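Local coordinates for protein Poly(A) RNA polymerase GLD2 (Rattus norvegicus, PDB 6LBK) that acts as a cytoplasmic poly(A) RNA polymerase, probably adding AMP units from ATP to the 3' ends of selected mRNAs and microRNAs, at residues Asn186-Leu189 with Leu190-Tyr193; Val328-Phe332 with Asp333-Thr337; His139-Cys143 with Thr144-Gly148; Glu58-Glu61 with Thr62-Gln66; Gln353-Lys356 with Ser357-Arg360. The protein carries 1 engineered substitution. All blocks are in the same frame, centred on the assembly; numbering follows the deposited sequence.

Contact 1: residues Asn186-Leu189 with Leu190-Tyr193; sequences NTFL and LRTY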
# COMPACT_ATOMS: atom_id res chain seq x y z
N ASN A 186 -1.77 -2.14 -10.06
CA ASN A 186 -2.51 -2.07 -8.81
C ASN A 186 -2.49 -0.67 -8.22
O ASN A 186 -3.44 -0.32 -7.51
CB ASN A 186 -2.01 -3.11 -7.81
CG ASN A 186 -0.53 -2.99 -7.50
OD1 ASN A 186 0.00 -1.88 -7.37
ND2 ASN A 186 0.13 -4.13 -7.37
N THR A 187 -1.50 0.17 -8.62
CA THR A 187 -1.53 1.57 -8.16
C THR A 187 -2.88 2.19 -8.46
O THR A 187 -3.46 2.88 -7.60
CB THR A 187 -0.41 2.41 -8.78
OG1 THR A 187 0.84 2.07 -8.18
CG2 THR A 187 -0.67 3.88 -8.53
N PHE A 188 -3.40 1.95 -9.66
CA PHE A 188 -4.63 2.60 -10.07
C PHE A 188 -5.86 1.78 -9.72
O PHE A 188 -6.96 2.36 -9.63
CB PHE A 188 -4.55 2.95 -11.56
CG PHE A 188 -3.45 3.91 -11.83
CD1 PHE A 188 -3.58 5.24 -11.42
CD2 PHE A 188 -2.26 3.49 -12.38
CE1 PHE A 188 -2.55 6.13 -11.59
CE2 PHE A 188 -1.22 4.40 -12.58
CZ PHE A 188 -1.36 5.72 -12.17
N LEU A 189 -5.70 0.48 -9.45
CA LEU A 189 -6.77 -0.24 -8.77
C LEU A 189 -7.01 0.36 -7.40
O LEU A 189 -8.09 0.89 -7.12
CB LEU A 189 -6.40 -1.72 -8.65
CG LEU A 189 -7.29 -2.61 -7.83
CD1 LEU A 189 -8.63 -2.68 -8.51
CD2 LEU A 189 -6.62 -3.94 -7.80
N LEU A 190 -5.94 0.42 -6.60
CA LEU A 190 -6.01 0.92 -5.23
C LEU A 190 -6.45 2.36 -5.20
O LEU A 190 -7.29 2.75 -4.37
CB LEU A 190 -4.63 0.78 -4.58
CG LEU A 190 -4.41 -0.42 -3.65
CD1 LEU A 190 -4.69 -1.76 -4.33
CD2 LEU A 190 -3.01 -0.35 -3.03
N ARG A 191 -5.94 3.17 -6.13
CA ARG A 191 -6.34 4.56 -6.20
C ARG A 191 -7.85 4.68 -6.42
O ARG A 191 -8.50 5.54 -5.81
CB ARG A 191 -5.57 5.29 -7.32
CG ARG A 191 -6.04 6.71 -7.56
CD ARG A 191 -5.07 7.54 -8.35
NE ARG A 191 -5.56 8.91 -8.51
CZ ARG A 191 -5.23 9.94 -7.74
NH1 ARG A 191 -5.76 11.14 -7.98
NH2 ARG A 191 -4.37 9.79 -6.73
N THR A 192 -8.42 3.80 -7.25
CA THR A 192 -9.86 3.87 -7.52
C THR A 192 -10.66 3.50 -6.28
O THR A 192 -11.73 4.07 -6.04
CB THR A 192 -10.21 2.95 -8.70
OG1 THR A 192 -9.39 3.30 -9.82
CG2 THR A 192 -11.67 3.13 -9.10
N TYR A 193 -10.14 2.58 -5.47
CA TYR A 193 -10.73 2.31 -4.17
C TYR A 193 -10.54 3.49 -3.24
O TYR A 193 -11.45 3.84 -2.47
CB TYR A 193 -10.09 1.08 -3.57
CG TYR A 193 -10.55 -0.25 -4.09
CD1 TYR A 193 -11.84 -0.69 -3.87
CD2 TYR A 193 -9.65 -1.09 -4.74
CE1 TYR A 193 -12.23 -1.93 -4.31
CE2 TYR A 193 -10.05 -2.33 -5.18
CZ TYR A 193 -11.33 -2.74 -4.96
OH TYR A 193 -11.71 -3.97 -5.40
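Leu189 and Leu190, neighbours in helix 182-194, turn to different partners, Leu189 to Tyr193 one turn ahead and Leu190 to Asn186 one turn behind. CG of Leu189 stands anti to the backbone N (chi1 172°), which lays the isobutyl group alongside Tyr193, both side chains pointing the same way; CD1 of Leu189 meets CE2 of the ring at 3.6 Å. Leu190 turns back to Asn186: its N donates to Asn186 O over 2.8 Å in an almost straight bond (174°), and its CB rests 3.3 Å from that same oxygen. Thr192 illustrates how a helix disposes of a hydroxyl. Its OG1 returns to Phe188 O at 2.6 Å, nearly in line with the carbonyl, whereas Thr192 N reaches this oxygen over 3.1 Å from above the carbonyl plane. A valine here would keep the bulk but would probably cost Phe188 O the hydroxyl donor, leaving it the less well-aimed bond from Thr192 N. Val230 and Leu234 of helix 226-239 pack on Leu190 and Tyr193, Pro331 and Phe332 pack on Leu189, and the Tyr193 hydroxyl bonds to Leu248 N. Thr187 lies about 7 Å, side chain to side chain, from Asp111, a probable magnesium ligand. The helix carbonyls named here are met within the helix, while the polar ends of Asn186, Arg191 and Tyr193 bond to parts of the fold outside it.

Contact 2: residues Val328-Phe332 with Asp333-Thr337; sequences VEEPF and DGTNT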
# COMPACT_ATOMS: atom_id res chain seq x y z
N VAL A 328 -2.54 -13.34 1.57
CA VAL A 328 -3.27 -12.27 0.90
C VAL A 328 -3.02 -12.37 -0.61
O VAL A 328 -1.87 -12.36 -1.05
CB VAL A 328 -2.85 -10.90 1.44
CG1 VAL A 328 -3.74 -9.81 0.88
CG2 VAL A 328 -2.85 -10.90 2.95
N GLU A 329 -4.09 -12.55 -1.40
CA GLU A 329 -3.95 -12.75 -2.84
C GLU A 329 -3.70 -11.42 -3.54
O GLU A 329 -4.50 -10.48 -3.42
CB GLU A 329 -5.21 -13.41 -3.42
CG GLU A 329 -5.12 -13.74 -4.91
CD GLU A 329 -6.47 -14.13 -5.55
OE1 GLU A 329 -6.53 -15.16 -6.28
OE2 GLU A 329 -7.47 -13.42 -5.33
N GLU A 330 -2.58 -11.30 -4.26
CA GLU A 330 -2.41 -10.15 -5.13
C GLU A 330 -3.57 -10.16 -6.13
O GLU A 330 -3.96 -11.23 -6.60
CB GLU A 330 -1.05 -10.21 -5.83
CG GLU A 330 -0.31 -8.88 -6.06
CD GLU A 330 -0.90 -7.98 -7.17
OE1 GLU A 330 -1.46 -8.52 -8.15
OE2 GLU A 330 -0.80 -6.73 -7.05
N PRO A 331 -4.22 -9.01 -6.38
CA PRO A 331 -5.41 -9.03 -7.25
C PRO A 331 -5.12 -9.21 -8.74
O PRO A 331 -6.00 -9.70 -9.46
CB PRO A 331 -6.09 -7.68 -6.97
CG PRO A 331 -5.06 -6.84 -6.36
CD PRO A 331 -4.04 -7.72 -5.71
N PHE A 332 -3.92 -8.88 -9.24
CA PHE A 332 -3.64 -9.05 -10.66
C PHE A 332 -2.89 -10.34 -10.96
O PHE A 332 -3.27 -11.06 -11.88
CB PHE A 332 -2.88 -7.83 -11.22
CG PHE A 332 -3.71 -6.55 -11.31
CD1 PHE A 332 -4.69 -6.40 -12.28
CD2 PHE A 332 -3.50 -5.50 -10.44
CE1 PHE A 332 -5.45 -5.24 -12.37
CE2 PHE A 332 -4.26 -4.34 -10.51
CZ PHE A 332 -5.24 -4.22 -11.48
N ASP A 333 -1.84 -10.68 -10.21
CA ASP A 333 -1.24 -12.01 -10.28
C ASP A 333 -1.56 -12.82 -9.03
O ASP A 333 -2.09 -12.32 -8.04
CB ASP A 333 0.27 -11.92 -10.48
CG ASP A 333 0.95 -11.14 -9.40
OD1 ASP A 333 0.24 -10.67 -8.50
OD2 ASP A 333 2.18 -10.95 -9.44
N GLY A 334 -1.26 -14.11 -9.08
CA GLY A 334 -1.62 -14.98 -7.97
C GLY A 334 -0.48 -15.29 -7.03
O GLY A 334 0.19 -16.31 -7.20
N THR A 335 -0.25 -14.43 -6.04
CA THR A 335 0.89 -14.58 -5.15
C THR A 335 0.56 -13.99 -3.78
O THR A 335 -0.32 -13.13 -3.65
CB THR A 335 2.18 -13.95 -5.74
OG1 THR A 335 1.93 -12.59 -6.12
CG2 THR A 335 2.70 -14.71 -6.95
N ASN A 336 1.30 -14.44 -2.77
CA ASN A 336 1.08 -14.05 -1.37
C ASN A 336 1.83 -12.77 -1.06
O ASN A 336 3.07 -12.76 -1.05
CB ASN A 336 1.52 -15.17 -0.43
CG ASN A 336 1.24 -14.84 1.03
OD1 ASN A 336 0.47 -13.93 1.34
ND2 ASN A 336 1.84 -15.61 1.93
N THR A 337 1.10 -11.67 -0.80
CA THR A 337 1.75 -10.40 -0.49
C THR A 337 2.38 -10.40 0.89
O THR A 337 3.37 -9.68 1.12
CB THR A 337 0.75 -9.26 -0.58
OG1 THR A 337 -0.19 -9.39 0.50
CG2 THR A 337 0.03 -9.26 -1.92
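A tight reversal of the chain, in which Val328 and Glu330 bond to the returning Thr335-Thr337, begins in the weakly bonded edge strand 328-329 of the small sheet whose central strand is 303-306. Glu330 N donates to Thr335 O over 3.0 Å, and Thr337 N to Val328 O over 3.1 Å; these bonds flank Glu329 and Asn336, the one bridged pair. The Asn336 side chain lengthens the ladder, its OD1 taking Val328 N at 3.1 Å from above the amide carbonyl plane and its ND2 reaching Ile326 O. The result is a hairpin-like loop within the PAP-associated region, held by side-chain bonds as well as by a single backbone bridge. Glu330 points toward the returning chain; bent at chi2 (-74°), it brings OE1 to two successive backbone donors: Phe332 N at 2.7 Å, from above the carboxylate plane, and Asp333 N at 3.0 Å, nearly in line with the C-O bond. OD1 of Asp333 comes within 2.8 Å of OE1 of Glu330, the two carboxylates turned 83° apart. OE2, the other carboxylate oxygen, bonds to Tyr227 OH and Asn186 ND2, which helps to fix the group. With an alanine in place of Glu330, the two N-H groups of the turn would probably lose their shared acceptor and the loop its links to Tyr227 and Asn186. Thr337 OG1 lies 3.2 Å from Val328 CB and bonds to Ser228 of helix 226-239.

Contact 3: residues His139-Cys143 with Thr144-Gly148; sequences HKHFC and TRLSG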
# COMPACT_ATOMS: atom_id res chain seq x y z
N HIS A 139 22.03 1.97 -11.32
CA HIS A 139 22.64 2.28 -10.04
C HIS A 139 24.01 2.90 -10.22
O HIS A 139 24.32 3.94 -9.61
CB HIS A 139 22.71 1.01 -9.19
CG HIS A 139 23.43 1.20 -7.89
ND1 HIS A 139 24.57 0.50 -7.56
CD2 HIS A 139 23.19 2.03 -6.85
CE1 HIS A 139 24.99 0.87 -6.36
NE2 HIS A 139 24.17 1.81 -5.91
N LYS A 140 24.85 2.28 -11.05
CA LYS A 140 26.15 2.86 -11.37
C LYS A 140 26.01 4.26 -11.96
O LYS A 140 26.86 5.13 -11.72
CB LYS A 140 26.91 1.93 -12.31
CG LYS A 140 28.43 2.02 -12.21
CD LYS A 140 28.91 1.46 -10.87
CE LYS A 140 28.38 0.04 -10.63
NZ LYS A 140 29.15 -0.69 -9.57
N HIS A 141 24.94 4.50 -12.72
CA HIS A 141 24.67 5.85 -13.23
C HIS A 141 24.41 6.82 -12.08
O HIS A 141 24.97 7.92 -12.04
CB HIS A 141 23.46 5.78 -14.18
CG HIS A 141 23.21 7.03 -14.97
ND1 HIS A 141 23.95 7.39 -16.08
CD2 HIS A 141 22.26 8.00 -14.83
CE1 HIS A 141 23.49 8.53 -16.57
NE2 HIS A 141 22.46 8.92 -15.83
N PHE A 142 23.59 6.40 -11.12
CA PHE A 142 23.30 7.27 -9.97
C PHE A 142 24.56 7.55 -9.16
O PHE A 142 24.75 8.66 -8.64
CB PHE A 142 22.23 6.63 -9.09
CG PHE A 142 20.83 6.67 -9.67
CD1 PHE A 142 20.62 7.02 -11.00
CD2 PHE A 142 19.73 6.35 -8.89
CE1 PHE A 142 19.34 7.06 -11.53
CE2 PHE A 142 18.46 6.39 -9.41
CZ PHE A 142 18.26 6.75 -10.74
N CYS A 143 25.44 6.56 -9.04
CA CYS A 143 26.66 6.74 -8.25
C CYS A 143 27.68 7.62 -8.96
O CYS A 143 28.32 8.46 -8.32
CB CYS A 143 27.29 5.38 -7.92
SG CYS A 143 26.25 4.26 -6.97
N THR A 144 27.86 7.44 -10.27
CA THR A 144 28.93 8.16 -10.97
C THR A 144 28.48 9.53 -11.47
O THR A 144 29.08 10.55 -11.14
CB THR A 144 29.48 7.32 -12.14
OG1 THR A 144 28.47 7.13 -13.13
CG2 THR A 144 29.95 5.96 -11.65
N ARG A 145 27.42 9.57 -12.27
CA ARG A 145 27.05 10.81 -12.93
C ARG A 145 26.10 11.65 -12.09
O ARG A 145 26.17 12.88 -12.11
CB ARG A 145 26.48 10.50 -14.33
CG ARG A 145 27.49 9.76 -15.22
CD ARG A 145 28.69 10.63 -15.64
NE ARG A 145 29.78 9.87 -16.27
CZ ARG A 145 30.06 9.84 -17.57
NH1 ARG A 145 29.33 10.55 -18.43
NH2 ARG A 145 31.07 9.10 -18.03
N LEU A 146 25.21 11.02 -11.33
CA LEU A 146 24.12 11.75 -10.69
C LEU A 146 24.40 12.09 -9.23
O LEU A 146 23.51 12.59 -8.55
CB LEU A 146 22.84 10.95 -10.76
CG LEU A 146 22.48 10.43 -12.13
CD1 LEU A 146 21.00 10.10 -12.14
CD2 LEU A 146 22.87 11.44 -13.22
N SER A 147 25.63 11.87 -8.77
CA SER A 147 25.98 12.09 -7.37
C SER A 147 25.74 13.51 -6.87
O SER A 147 25.75 13.72 -5.65
CB SER A 147 27.44 11.71 -7.16
OG SER A 147 28.30 12.63 -7.82
N GLY A 148 25.51 14.48 -7.76
CA GLY A 148 25.30 15.85 -7.32
C GLY A 148 23.99 16.08 -6.57
O GLY A 148 23.91 16.97 -5.72
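Thr144, near the C-terminal end of helix 128-144, sends two donors to one acceptor, Lys140 O. Thr144 N and Thr144 OG1 each lie 2.9 Å from Lys140 O and reach it from opposite faces of the carbonyl plane. The hydroxyl can do so because it sits between the backbone N and the carbonyl carbon (chi1 65°), turned back along the helix. His141 O is also doubly occupied: Arg145 N is 3.0 Å from it, and Leu146 N, in the carbonyl plane, 3.2 Å. The second of these spans five residues rather than four, a pi-type bond that widens the turn beside the ordinary helical one. Leu146 touches both His141 and Phe142. CD1 of Leu146 lies 3.3 Å from CD1 of Phe142, while its CG lies 3.6 Å from CD2 of His141; both approaches are oblique. CB of Arg145 rests over one face of the His141 imidazole, near its rim. Leu80 and Glu83 of helix 67-85 touch Leu146, and Phe142 meets Phe165 edge-to-face. The arrangement is that of a helix C-terminal region in which an i-to-i+5 bond accompanies the usual i-to-i+4 one ahead of strand 150-156, with the buried Phe142 and Leu146 packed on helix 67-85 in the palm domain.

Contact 4: residues Glu58-Glu61 with Thr62-Gln66; sequences ELFE and TCQQQ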
# COMPACT_ATOMS: atom_id res chain seq x y z
N GLU A 58 -8.37 14.20 12.26
CA GLU A 58 -7.27 15.12 12.57
C GLU A 58 -5.93 14.53 12.12
O GLU A 58 -5.12 15.22 11.48
CB GLU A 58 -7.25 15.44 14.07
CG GLU A 58 -7.83 16.79 14.43
CD GLU A 58 -8.08 16.95 15.94
OE1 GLU A 58 -7.12 16.82 16.73
OE2 GLU A 58 -9.24 17.24 16.34
N LEU A 59 -5.69 13.26 12.45
CA LEU A 59 -4.46 12.60 12.02
C LEU A 59 -4.43 12.46 10.50
O LEU A 59 -3.38 12.65 9.87
CB LEU A 59 -4.35 11.23 12.69
CG LEU A 59 -3.10 10.41 12.38
CD1 LEU A 59 -1.93 10.96 13.15
CD2 LEU A 59 -3.32 8.96 12.72
N PHE A 60 -5.57 12.15 9.89
CA PHE A 60 -5.64 12.03 8.45
C PHE A 60 -5.24 13.34 7.78
O PHE A 60 -4.37 13.36 6.90
CB PHE A 60 -7.05 11.62 8.02
CG PHE A 60 -7.23 11.62 6.55
CD1 PHE A 60 -6.33 10.93 5.72
CD2 PHE A 60 -8.30 12.29 5.98
CE1 PHE A 60 -6.47 10.94 4.34
CE2 PHE A 60 -8.46 12.30 4.60
CZ PHE A 60 -7.54 11.62 3.78
N GLU A 61 -5.83 14.44 8.22
CA GLU A 61 -5.63 15.71 7.55
C GLU A 61 -4.23 16.27 7.78
O GLU A 61 -3.68 16.93 6.88
CB GLU A 61 -6.68 16.69 8.04
CG GLU A 61 -8.08 16.25 7.75
CD GLU A 61 -9.01 17.42 7.59
OE1 GLU A 61 -9.94 17.55 8.42
OE2 GLU A 61 -8.78 18.22 6.65
N THR A 62 -3.62 16.00 8.94
CA THR A 62 -2.26 16.50 9.11
C THR A 62 -1.18 15.59 8.52
O THR A 62 -0.11 16.09 8.15
CB THR A 62 -1.98 16.79 10.60
OG1 THR A 62 -2.15 15.59 11.38
CG2 THR A 62 -2.90 17.89 11.13
N CYS A 63 -1.45 14.29 8.33
CA CYS A 63 -0.42 13.41 7.79
C CYS A 63 -0.63 13.02 6.32
O CYS A 63 0.31 12.53 5.70
CB CYS A 63 -0.30 12.12 8.62
SG CYS A 63 0.30 12.36 10.30
N GLN A 64 -1.82 13.22 5.77
CA GLN A 64 -2.09 12.93 4.37
C GLN A 64 -1.07 13.61 3.46
O GLN A 64 -0.66 14.74 3.70
CB GLN A 64 -3.50 13.42 4.05
CG GLN A 64 -3.96 13.39 2.63
CD GLN A 64 -5.24 14.21 2.48
OE1 GLN A 64 -5.84 14.26 1.40
NE2 GLN A 64 -5.61 14.91 3.54
N GLN A 65 -0.68 12.90 2.40
CA GLN A 65 0.30 13.44 1.45
C GLN A 65 -0.25 14.71 0.78
O GLN A 65 -1.33 14.70 0.18
CB GLN A 65 0.65 12.38 0.40
CG GLN A 65 1.66 12.85 -0.65
CD GLN A 65 1.80 11.88 -1.82
OE1 GLN A 65 2.76 11.12 -1.92
NE2 GLN A 65 0.82 11.90 -2.72
N GLN A 66 0.50 15.80 0.90
CA GLN A 66 0.06 17.07 0.35
C GLN A 66 0.50 17.22 -1.11
O GLN A 66 1.48 16.63 -1.55
CB GLN A 66 0.58 18.24 1.19
CG GLN A 66 -0.03 18.30 2.60
CD GLN A 66 0.72 19.22 3.56
OE1 GLN A 66 1.95 19.25 3.57
NE2 GLN A 66 -0.03 19.97 4.36
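Phe60 and Gln64 provide the flat-group contact where helix 51-63 ends. The amide of Gln64 is stacked on the phenyl ring, the two planes only 14° apart, with NE2 over one face but offset toward the rim and 3.8 Å from CZ of Phe60. Two extended torsions set this up: CG of Phe60 lies anti to its backbone N (chi1 174°), and Gln64 does likewise and runs out straight beyond CG, so that its aliphatic part passes CE1 before the amide reaches CZ. Its oxygen, OE1, bonds to Arg201 NH2, which helps to hold the amide in its rotation.

Hydrogen bonds form the second group. Glu58 O receives Thr62 N at 3.1 Å and Thr62 OG1 at 3.0 Å, from opposite faces of its carbonyl plane. Cys63 N returns to Leu59 O over 3.0 Å, and Gln64 N to Phe60 O over 2.8 Å. Gln64 is the first residue to leave helical torsions, yet its N still completes the helical pattern.

Apolar packing is lighter. CD1 of Leu59 lies 3.9 Å from SG of Cys63, and both side chains face helix 200-213, Leu59 against Val206 and Cys63 against Leu205; Pro202 and Arg201 touch Phe60.

The chemistry implies a division of labour: backbone and threonine hydroxyl finish the helix, while the glutamine amide uses its face on the aromatic ring and its oxygen on an arginine, so that a polar side chain can pack against an apolar one without forfeiting its hydrogen bond.

Contact 5: residues Gln353-Lys356 with Ser357-Arg360; sequences QFLK and SWQR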
# COMPACT_ATOMS: atom_id res chain seq x y z
N GLN A 353 -0.71 -8.15 18.77
CA GLN A 353 -0.92 -6.72 18.67
C GLN A 353 -2.35 -6.40 18.23
O GLN A 353 -2.94 -5.41 18.69
CB GLN A 353 0.09 -6.08 17.73
CG GLN A 353 0.08 -4.55 17.78
CD GLN A 353 0.46 -4.02 19.15
OE1 GLN A 353 -0.37 -3.45 19.87
NE2 GLN A 353 1.73 -4.19 19.52
N PHE A 354 -2.92 -7.20 17.33
CA PHE A 354 -4.32 -6.97 16.96
C PHE A 354 -5.22 -7.13 18.18
O PHE A 354 -6.04 -6.26 18.49
CB PHE A 354 -4.77 -7.90 15.83
CG PHE A 354 -4.49 -7.36 14.44
CD1 PHE A 354 -5.39 -6.51 13.83
CD2 PHE A 354 -3.35 -7.72 13.75
CE1 PHE A 354 -5.15 -6.00 12.57
CE2 PHE A 354 -3.11 -7.22 12.47
CZ PHE A 354 -4.01 -6.36 11.87
N LEU A 355 -5.04 -8.23 18.91
CA LEU A 355 -5.87 -8.48 20.08
C LEU A 355 -5.76 -7.35 21.09
O LEU A 355 -6.78 -6.76 21.49
CB LEU A 355 -5.45 -9.80 20.72
CG LEU A 355 -6.46 -10.19 21.79
CD1 LEU A 355 -7.84 -10.37 21.16
CD2 LEU A 355 -5.98 -11.42 22.46
N LYS A 356 -4.53 -7.01 21.48
CA LYS A 356 -4.27 -5.98 22.48
C LYS A 356 -4.83 -4.62 22.05
O LYS A 356 -5.45 -3.92 22.87
CB LYS A 356 -2.77 -5.88 22.72
CG LYS A 356 -2.35 -4.59 23.41
CD LYS A 356 -0.86 -4.55 23.73
CE LYS A 356 -0.37 -3.11 23.86
NZ LYS A 356 -0.24 -2.40 22.55
N SER A 357 -4.58 -4.21 20.80
CA SER A 357 -5.07 -2.90 20.38
C SER A 357 -6.59 -2.87 20.34
O SER A 357 -7.20 -1.87 20.75
CB SER A 357 -4.46 -2.50 19.02
OG SER A 357 -3.06 -2.31 19.15
N TRP A 358 -7.22 -3.95 19.87
CA TRP A 358 -8.68 -3.98 19.95
C TRP A 358 -9.15 -3.88 21.40
O TRP A 358 -10.16 -3.22 21.67
CB TRP A 358 -9.25 -5.24 19.28
CG TRP A 358 -10.72 -5.44 19.65
CD1 TRP A 358 -11.78 -4.68 19.24
CD2 TRP A 358 -11.26 -6.44 20.52
NE1 TRP A 358 -12.95 -5.16 19.79
CE2 TRP A 358 -12.65 -6.24 20.58
CE3 TRP A 358 -10.70 -7.50 21.24
CZ2 TRP A 358 -13.50 -7.05 21.36
CZ3 TRP A 358 -11.54 -8.31 22.02
CH2 TRP A 358 -12.93 -8.07 22.07
N GLN A 359 -8.39 -4.43 22.36
CA GLN A 359 -8.80 -4.36 23.76
C GLN A 359 -8.70 -2.94 24.33
O GLN A 359 -9.67 -2.40 24.88
CB GLN A 359 -7.99 -5.35 24.62
CG GLN A 359 -8.65 -6.70 24.81
CD GLN A 359 -7.95 -7.55 25.88
OE1 GLN A 359 -6.83 -8.02 25.68
NE2 GLN A 359 -8.59 -7.70 27.02
N ARG A 360 -7.51 -2.32 24.19
CA ARG A 360 -7.32 -0.96 24.71
C ARG A 360 -8.29 0.01 24.05
O ARG A 360 -8.82 0.90 24.72
CB ARG A 360 -5.89 -0.44 24.51
CG ARG A 360 -4.76 -1.14 25.25
CD ARG A 360 -3.38 -0.54 24.88
NE ARG A 360 -2.62 -0.21 26.10
CZ ARG A 360 -2.42 1.02 26.58
NH1 ARG A 360 -2.89 2.08 25.94
NH2 ARG A 360 -1.71 1.20 27.69
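Ser357 bonds back to Gln353 with both its donors. OG lies 3.1 Å and N 2.9 Å from Gln353 O, approaching from opposite faces of the carbonyl plane; OG stands anti to its own carbonyl carbon (chi1 -66°), which turns it back toward Gln353 O. The same OG is 3.0 Å from OE1 of Gln353, whose chain is bent at chi2 to fold over the serine. That amide oxygen is itself gripped by Lys356, whose NZ donates to OE1 at 2.9 Å in the amide plane, along a lone pair. Lys356 reaches it through a bend at its last torsion, after an otherwise extended run. Lys356 also runs beside Arg360: the two lie side by side, CE of Lys356 4.1 Å from CD of Arg360, while NZ and NE keep 4.8 Å apart, a pairing of like charges that is likely to be a mild cost at this exposed surface. Around the helix, CD1 of Leu355 meets CE3 of Trp358 obliquely at 4.1 Å, and Leu355 O lies at the edge of the indole, near its plane.

Beyond this first shell, other residues set the positions. Trp210 NE1 bonds to Ser357 OG, and its ring meets Phe354 edge-to-face. NH1 of Arg360 bonds to Ser369 O, further along the chain. Helix 344-363 thus packs on both helix 283-297, whose Leu288, Leu291 and Lys292 take the Trp358 ring and whose Ala295 meets Phe354, and helix 200-213, which contributes Trp210.

How the contacts relate
All five contacts are local, but their chemistry follows their setting. Contact 1 is buried near the middle of the chain; contacts 2 and 4 are partly buried; contacts 3 and 5, also partly buried, are peripheral, about 46 Å apart between centres on opposite sides of the chain's centre. Contacts 1 and 2 touch, joining the palm range to the PAP-associated one. Contacts 3 and 4 lie toward the C-terminal ends of helices in the palm range, and contact 5 lies within helix 344-363. Contacts 1, 3, 4 and 5 each direct a hydroxyl back onto a helix carbonyl; contact 2 instead relies on a carboxylate to hold its loop.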